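MUTM (fpg) protein (Thermus thermophilus, PDB 1EE8) is a MutM (Fpg) family protein that joins a beta-rich N-terminal domain to a helical H2TH domain and a C-terminal zinc finger. Local coordinates at residues Ala164-Phe169 with Arg227-Gly232; Pro239-Pro244 with Pro259-Glu264. All coordinates share one frame; numbering follows the deposited sequence.

Contact 1: Ala164-Phe169 with Arg227-Gly232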
ATOM      1  N   ALA A 164      27.934 -12.165 -20.622  1.00 19.71           N
ATOM      2  CA  ALA A 164      28.054 -13.581 -20.951  1.00 20.51           C
ATOM      3  C   ALA A 164      29.005 -13.627 -22.159  1.00 20.80           C
ATOM      4  O   ALA A 164      29.999 -14.356 -22.152  1.00 19.76           O
ATOM      5  CB  ALA A 164      26.703 -14.172 -21.324  1.00 20.01           C
ATOM      6  N   ASP A 165      28.699 -12.834 -23.185  1.00 20.09           N
ATOM      7  CA  ASP A 165      29.535 -12.781 -24.385  1.00 20.69           C
ATOM      8  C   ASP A 165      30.995 -12.449 -24.026  1.00 20.29           C
ATOM      9  O   ASP A 165      31.923 -13.127 -24.470  1.00 20.04           O
ATOM     10  CB  ASP A 165      29.008 -11.721 -25.369  1.00 21.78           C
ATOM     11  CG  ASP A 165      27.748 -12.165 -26.110  1.00 23.95           C
ATOM     12  OD1 ASP A 165      27.178 -13.219 -25.762  1.00 26.74           O
ATOM     13  OD2 ASP A 165      27.327 -11.449 -27.046  1.00 24.85           O
ATOM     14  N   GLU A 166      31.200 -11.416 -23.211  1.00 19.79           N
ATOM     15  CA  GLU A 166      32.557 -11.026 -22.844  1.00 20.88           C
ATOM     16  C   GLU A 166      33.282 -12.076 -22.001  1.00 19.96           C
ATOM     17  O   GLU A 166      34.477 -12.287 -22.162  1.00 20.01           O
ATOM     18  CB  GLU A 166      32.548  -9.677 -22.112  1.00 21.12           C
ATOM     19  CG  GLU A 166      32.188  -8.487 -23.003  1.00 23.36           C
ATOM     20  CD  GLU A 166      33.176  -8.281 -24.144  1.00 25.73           C
ATOM     21  OE1 GLU A 166      32.740  -8.304 -25.313  1.00 24.10           O
ATOM     22  OE2 GLU A 166      34.386  -8.093 -23.874  1.00 26.82           O
ATOM     23  N   ALA A 167      32.565 -12.740 -21.107  1.00 21.16           N
ATOM     24  CA  ALA A 167      33.196 -13.751 -20.265  1.00 21.04           C
ATOM     25  C   ALA A 167      33.627 -14.939 -21.117  1.00 20.62           C
ATOM     26  O   ALA A 167      34.724 -15.484 -20.950  1.00 19.87           O
ATOM     27  CB  ALA A 167      32.228 -14.208 -19.162  1.00 20.62           C
ATOM     28  N   LEU A 168      32.752 -15.338 -22.031  1.00 19.72           N
ATOM     29  CA  LEU A 168      33.023 -16.458 -22.915  1.00 19.99           C
ATOM     30  C   LEU A 168      34.238 -16.195 -23.796  1.00 19.95           C
ATOM     31  O   LEU A 168      35.029 -17.100 -24.066  1.00 18.48           O
ATOM     32  CB  LEU A 168      31.785 -16.754 -23.767  1.00 20.96           C
ATOM     33  CG  LEU A 168      30.639 -17.382 -22.963  1.00 19.78           C
ATOM     34  CD1 LEU A 168      29.336 -17.342 -23.755  1.00 18.51           C
ATOM     35  CD2 LEU A 168      31.026 -18.830 -22.609  1.00 19.95           C
ATOM     36  N   PHE A 169      34.391 -14.958 -24.246  1.00 21.00           N
ATOM     37  CA  PHE A 169      35.543 -14.624 -25.073  1.00 22.13           C
ATOM     38  C   PHE A 169      36.800 -14.647 -24.224  1.00 21.74           C
ATOM     39  O   PHE A 169      37.835 -15.174 -24.629  1.00 22.25           O
ATOM     40  CB  PHE A 169      35.438 -13.227 -25.678  1.00 22.59           C
ATOM     41  CG  PHE A 169      36.698 -12.800 -26.379  1.00 22.39           C
ATOM     42  CD1 PHE A 169      36.998 -13.289 -27.643  1.00 23.51           C
ATOM     43  CD2 PHE A 169      37.622 -11.984 -25.739  1.00 22.62           C
ATOM     44  CE1 PHE A 169      38.205 -12.971 -28.262  1.00 23.44           C
ATOM     45  CE2 PHE A 169      38.831 -11.661 -26.347  1.00 22.61           C
ATOM     46  CZ  PHE A 169      39.122 -12.156 -27.609  1.00 22.09           C
ATOM     47  N   ARG A 227      36.622  -1.833 -22.946  1.00 33.04           N
ATOM     48  CA  ARG A 227      37.256  -3.121 -22.687  1.00 32.73           C
ATOM     49  C   ARG A 227      36.540  -4.241 -23.447  1.00 31.89           C
ATOM     50  O   ARG A 227      36.979  -5.391 -23.418  1.00 32.23           O
ATOM     51  CB  ARG A 227      37.225  -3.447 -21.188  1.00 34.81           C
ATOM     52  CG  ARG A 227      37.933  -2.446 -20.274  1.00 36.64           C
ATOM     53  CD  ARG A 227      39.441  -2.478 -20.444  1.00 39.19           C
ATOM     54  NE  ARG A 227      40.135  -1.888 -19.301  1.00 40.89           N
ATOM     55  CZ  ARG A 227      40.150  -2.417 -18.078  1.00 42.16           C
ATOM     56  NH1 ARG A 227      39.510  -3.552 -17.832  1.00 42.65           N
ATOM     57  NH2 ARG A 227      40.802  -1.808 -17.095  1.00 42.34           N
ATOM     58  N   HIS A 228      35.432  -3.914 -24.111  1.00 29.36           N
ATOM     59  CA  HIS A 228      34.689  -4.923 -24.862  1.00 28.22           C
ATOM     60  C   HIS A 228      35.530  -5.536 -25.971  1.00 28.02           C
ATOM     61  O   HIS A 228      36.131  -4.825 -26.778  1.00 27.55           O
ATOM     62  CB  HIS A 228      33.419  -4.331 -25.473  1.00 28.17           C
ATOM     63  CG  HIS A 228      32.358  -4.013 -24.465  1.00 27.63           C
ATOM     64  ND1 HIS A 228      31.108  -3.557 -24.821  1.00 28.27           N
ATOM     65  CD2 HIS A 228      32.369  -4.064 -23.112  1.00 27.43           C
ATOM     66  CE1 HIS A 228      30.395  -3.340 -23.730  1.00 29.60           C
ATOM     67  NE2 HIS A 228      31.137  -3.641 -22.680  1.00 27.12           N
ATOM     68  N   ALA A 229      35.555  -6.864 -26.009  1.00 25.87           N
ATOM     69  CA  ALA A 229      36.321  -7.585 -27.008  1.00 25.07           C
ATOM     70  C   ALA A 229      35.450  -8.014 -28.178  1.00 24.61           C
ATOM     71  O   ALA A 229      35.875  -7.944 -29.329  1.00 24.34           O
ATOM     72  CB  ALA A 229      36.975  -8.811 -26.377  1.00 24.90           C
ATOM     73  N   VAL A 230      34.228  -8.449 -27.882  1.00 23.61           N
ATOM     74  CA  VAL A 230      33.336  -8.917 -28.932  1.00 22.83           C
ATOM     75  C   VAL A 230      31.926  -8.333 -28.917  1.00 23.75           C
ATOM     76  O   VAL A 230      31.307  -8.189 -29.972  1.00 24.19           O
ATOM     77  CB  VAL A 230      33.226 -10.460 -28.900  1.00 22.70           C
ATOM     78  CG1 VAL A 230      34.610 -11.087 -29.098  1.00 21.72           C
ATOM     79  CG2 VAL A 230      32.617 -10.915 -27.577  1.00 22.03           C
ATOM     80  N   TYR A 231      31.401  -8.005 -27.740  1.00 23.28           N
ATOM     81  CA  TYR A 231      30.055  -7.456 -27.693  1.00 24.27           C
ATOM     82  C   TYR A 231      29.928  -6.141 -28.456  1.00 25.14           C
ATOM     83  O   TYR A 231      30.729  -5.222 -28.279  1.00 23.68           O
ATOM     84  CB  TYR A 231      29.570  -7.222 -26.261  1.00 23.44           C
ATOM     85  CG  TYR A 231      28.105  -6.855 -26.270  1.00 24.14           C
ATOM     86  CD1 TYR A 231      27.124  -7.843 -26.333  1.00 24.05           C
ATOM     87  CD2 TYR A 231      27.703  -5.519 -26.365  1.00 24.22           C
ATOM     88  CE1 TYR A 231      25.778  -7.516 -26.499  1.00 25.00           C
ATOM     89  CE2 TYR A 231      26.366  -5.180 -26.536  1.00 25.42           C
ATOM     90  CZ  TYR A 231      25.408  -6.183 -26.605  1.00 25.72           C
ATOM     91  OH  TYR A 231      24.089  -5.847 -26.798  1.00 27.59           O
ATOM     92  N   GLY A 232      28.899  -6.057 -29.292  1.00 26.91           N
ATOM     93  CA  GLY A 232      28.676  -4.853 -30.074  1.00 29.61           C
ATOM     94  C   GLY A 232      29.765  -4.555 -31.094  1.00 31.62           C
ATOM     95  O   GLY A 232      29.797  -3.457 -31.659  1.00 32.87           O
TER

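Contact 2: Pro239-Pro244 with Pro259-Glu264. With ZN (zinc ion), chain C.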
ATOM      1  N   PRO A 239      40.325  -8.699 -30.881  1.00 31.43           N
ATOM      2  CA  PRO A 239      41.538  -8.084 -30.338  1.00 31.50           C
ATOM      3  C   PRO A 239      42.685  -9.072 -30.122  1.00 31.29           C
ATOM      4  O   PRO A 239      43.801  -8.674 -29.799  1.00 30.92           O
ATOM      5  CB  PRO A 239      41.046  -7.464 -29.037  1.00 30.68           C
ATOM      6  CG  PRO A 239      40.033  -8.466 -28.579  1.00 31.54           C
ATOM      7  CD  PRO A 239      39.270  -8.782 -29.854  1.00 31.99           C
ATOM      8  N   ALA A 240      42.411 -10.357 -30.313  1.00 31.11           N
ATOM      9  CA  ALA A 240      43.440 -11.373 -30.110  1.00 32.50           C
ATOM     10  C   ALA A 240      44.027 -11.948 -31.401  1.00 32.77           C
ATOM     11  O   ALA A 240      45.231 -12.203 -31.474  1.00 32.29           O
ATOM     12  CB  ALA A 240      42.887 -12.505 -29.241  1.00 30.93           C
ATOM     13  N   CYS A 241      43.191 -12.144 -32.419  1.00 33.65           N
ATOM     14  CA  CYS A 241      43.666 -12.715 -33.679  1.00 34.29           C
ATOM     15  C   CYS A 241      43.410 -11.847 -34.906  1.00 35.10           C
ATOM     16  O   CYS A 241      43.778 -12.225 -36.022  1.00 34.36           O
ATOM     17  CB  CYS A 241      43.021 -14.079 -33.905  1.00 34.98           C
ATOM     18  SG  CYS A 241      41.299 -13.981 -34.408  1.00 34.60           S
ATOM     19  N   GLY A 242      42.763 -10.702 -34.708  1.00 35.11           N
ATOM     20  CA  GLY A 242      42.484  -9.804 -35.815  1.00 36.08           C
ATOM     21  C   GLY A 242      41.394 -10.225 -36.788  1.00 36.81           C
ATOM     22  O   GLY A 242      41.083  -9.482 -37.717  1.00 36.76           O
ATOM     23  N   ARG A 243      40.816 -11.407 -36.594  1.00 37.66           N
ATOM     24  CA  ARG A 243      39.751 -11.881 -37.476  1.00 38.87           C
ATOM     25  C   ARG A 243      38.445 -11.143 -37.163  1.00 38.69           C
ATOM     26  O   ARG A 243      38.251 -10.659 -36.046  1.00 38.92           O
ATOM     27  CB  ARG A 243      39.553 -13.394 -37.304  1.00 40.58           C
ATOM     28  CG  ARG A 243      38.399 -13.962 -38.119  1.00 43.31           C
ATOM     29  CD  ARG A 243      38.242 -15.470 -37.976  1.00 44.88           C
ATOM     30  NE  ARG A 243      37.075 -15.942 -38.720  1.00 46.57           N
ATOM     31  CZ  ARG A 243      36.711 -17.217 -38.831  1.00 47.69           C
ATOM     32  NH1 ARG A 243      35.628 -17.542 -39.529  1.00 47.64           N
ATOM     33  NH2 ARG A 243      37.432 -18.168 -38.249  1.00 47.94           N
ATOM     34  N   PRO A 244      37.539 -11.036 -38.153  1.00 37.94           N
ATOM     35  CA  PRO A 244      36.251 -10.349 -37.969  1.00 37.24           C
ATOM     36  C   PRO A 244      35.324 -10.985 -36.928  1.00 36.01           C
ATOM     37  O   PRO A 244      34.969 -12.159 -37.037  1.00 35.50           O
ATOM     38  CB  PRO A 244      35.633 -10.387 -39.367  1.00 37.59           C
ATOM     39  CG  PRO A 244      36.833 -10.350 -40.265  1.00 38.03           C
ATOM     40  CD  PRO A 244      37.777 -11.319 -39.582  1.00 38.12           C
ATOM     41  N   PRO A 259      35.024 -16.728 -33.949  1.00 31.24           N
ATOM     42  CA  PRO A 259      34.989 -18.147 -34.314  1.00 32.60           C
ATOM     43  C   PRO A 259      36.321 -18.846 -34.052  1.00 33.13           C
ATOM     44  O   PRO A 259      36.366 -19.906 -33.423  1.00 33.34           O
ATOM     45  CB  PRO A 259      34.627 -18.112 -35.797  1.00 32.19           C
ATOM     46  CG  PRO A 259      33.784 -16.862 -35.904  1.00 32.33           C
ATOM     47  CD  PRO A 259      34.582 -15.886 -35.075  1.00 31.76           C
ATOM     48  N   THR A 260      37.407 -18.248 -34.525  1.00 33.38           N
ATOM     49  CA  THR A 260      38.716 -18.856 -34.330  1.00 34.66           C
ATOM     50  C   THR A 260      39.124 -18.961 -32.868  1.00 33.76           C
ATOM     51  O   THR A 260      39.398 -20.050 -32.379  1.00 34.07           O
ATOM     52  CB  THR A 260      39.818 -18.098 -35.084  1.00 35.32           C
ATOM     53  OG1 THR A 260      39.512 -18.081 -36.483  1.00 36.47           O
ATOM     54  CG2 THR A 260      41.164 -18.794 -34.883  1.00 35.85           C
ATOM     55  N   CYS A 261      39.158 -17.832 -32.169  1.00 33.46           N
ATOM     56  CA  CYS A 261      39.559 -17.827 -30.765  1.00 33.02           C
ATOM     57  C   CYS A 261      38.639 -18.573 -29.805  1.00 33.47           C
ATOM     58  O   CYS A 261      39.068 -18.968 -28.722  1.00 32.61           O
ATOM     59  CB  CYS A 261      39.723 -16.390 -30.275  1.00 32.15           C
ATOM     60  SG  CYS A 261      41.132 -15.547 -30.995  1.00 32.06           S
ATOM     61  N   GLN A 262      37.384 -18.772 -30.191  1.00 33.73           N
ATOM     62  CA  GLN A 262      36.446 -19.454 -29.309  1.00 35.63           C
ATOM     63  C   GLN A 262      35.971 -20.835 -29.768  1.00 37.59           C
ATOM     64  O   GLN A 262      34.853 -21.255 -29.472  1.00 37.59           O
ATOM     65  CB  GLN A 262      35.259 -18.529 -29.025  1.00 33.91           C
ATOM     66  CG  GLN A 262      35.661 -17.324 -28.178  1.00 31.08           C
ATOM     67  CD  GLN A 262      34.538 -16.326 -27.968  1.00 30.74           C
ATOM     68  OE1 GLN A 262      34.335 -15.413 -28.775  1.00 29.37           O
ATOM     69  NE2 GLN A 262      33.797 -16.499 -26.879  1.00 28.76           N
ATOM     70  N   GLY A 263      36.841 -21.540 -30.486  1.00 40.09           N
ATOM     71  CA  GLY A 263      36.532 -22.886 -30.937  1.00 42.40           C
ATOM     72  C   GLY A 263      35.336 -23.092 -31.844  1.00 44.21           C
ATOM     73  O   GLY A 263      34.630 -24.088 -31.718  1.00 44.09           O
ATOM     74  N   GLU A 264      35.111 -22.159 -32.760  1.00 46.53           N
ATOM     75  CA  GLU A 264      34.008 -22.261 -33.704  1.00 49.11           C
ATOM     76  C   GLU A 264      34.554 -22.053 -35.115  1.00 51.16           C
ATOM     77  O   GLU A 264      35.613 -22.579 -35.458  1.00 51.59           O
ATOM     78  CB  GLU A 264      32.937 -21.210 -33.392  1.00 49.07           C
ATOM     79  CG  GLU A 264      32.103 -21.494 -32.143  1.00 48.48           C
ATOM     80  CD  GLU A 264      31.325 -22.804 -32.228  1.00 48.64           C
ATOM     81  OE1 GLU A 264      31.924 -23.872 -31.992  1.00 48.68           O
ATOM     82  OE2 GLU A 264      30.115 -22.767 -32.540  1.00 48.46           O
TER
HETATM   83 ZN    ZN C 501      40.160 -14.028 -32.393  1.00 43.46          ZN

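Contact 1: Ala164-Phe169 with Arg227-Gly232
Glu166 reaches from helix 161-170 to three consecutive backbone N-H groups of the loop 227-232, and its carboxylate carries all the hydrogen bonds between the two segments. OE1 takes two of them. Tyr231 N meets Glu166 OE1 nearly along its C-O axis at 2.8 Å with an almost straight N-H (175°). Val230 N lies 3.0 Å from Glu166 OE1 and uses its syn lone pair. Glu166 OE2 accepts from Ala229 N at 2.7 Å, on the syn side and 20° out of the carboxylate plane. The Glu166 side chain is bent at chi2 (-62°), which places CD off an extended course. A methyl of Val230, CG2, lies against Glu166 OE1 at 3.5 Å.

Apolar packing lies one turn further along the helix. Phe169 CD2 comes within 3.3 Å of Ala229 CB, while Phe169 CD1, the other ortho carbon, lies 3.6 Å from Val230 CG1.

Asp165 OD2 sits at the edge of the Tyr231 ring, near the ring plane, 3.7 Å from Tyr231 CD1. OD1 forms a salt bridge with Lys147 of helix 146-152, and OD2 accepts from His256 N, which ties the helix to the hairpin strand 254-257. Three N-H donors on one buried carboxylate would be expected to stabilise its ionised form and to fix the loop backbone against the helix.

Contact 2: Pro239-Pro244 with Pro259-Glu264
Arg243 lies across Pro259 and Thr260, and its side chain can be followed outward bond by bond. From CB, chi1 sets CG anti to the backbone N (176°), and the chain stays extended as far as NE. Arg243 CD is the first atom to come close to the other segment, 3.3 Å from Thr260 OG1. NE passes the same oxygen at longer range. At CZ the guanidinium begins to lie over the proline: Pro259 CB stands 3.6 Å above its plane, displaced toward the rim on the NH2 side. Arg243 NH2 then donates to Thr260 OG1 at 2.7 Å, with the oxygen only 6° out of the guanidinium plane. NH1 continues past Pro259 and has a long, weak ion pair with Glu246.

At its backbone end the same residue borders the metal site. This is a Cys4 zinc finger in which two CxxC loops flank the hairpin of strands 246-249 and 254-257; each segment supplies one ligand here, and Cys238 and Cys258 complete the set. Cys241 SG and Cys261 SG each bind the zinc ion at 2.3 Å, and they lie 3.8 Å from each other. Arg243 N donates to Cys241 SG at 3.4 Å, a second-shell N-H...S bond that would draw some charge from the sulfur. Ala240 CB packs against Cys261 SG at 3.9 Å. Cys261 itself lies in a type I turn from Thr260 to Gly263 that folds the chain back, and Glu264 N bonds to Pro259 O.

Overall arrangement
Contact 1 is buried and joins two different parts of the fold, a helix of the H2TH domain and the loop that leads to the zinc finger. Contact 2 is a surface contact within the finger, between the loop entering its hairpin and the loop leaving it. Backbone N-H groups gripping a carboxylate, with an aromatic ring beside them, hold the first; metal-sulfur bonds and an arginine-threonine bond hold the second. Their centres are 12 Å apart and the two meet directly: Phe169 CZ lies 3.9 Å from Pro239 CG, and the Gln262 side chain packs on Leu168 and Phe169. Helix 161-170 thus touches both the loop 227-232 and the zinc-binding loops.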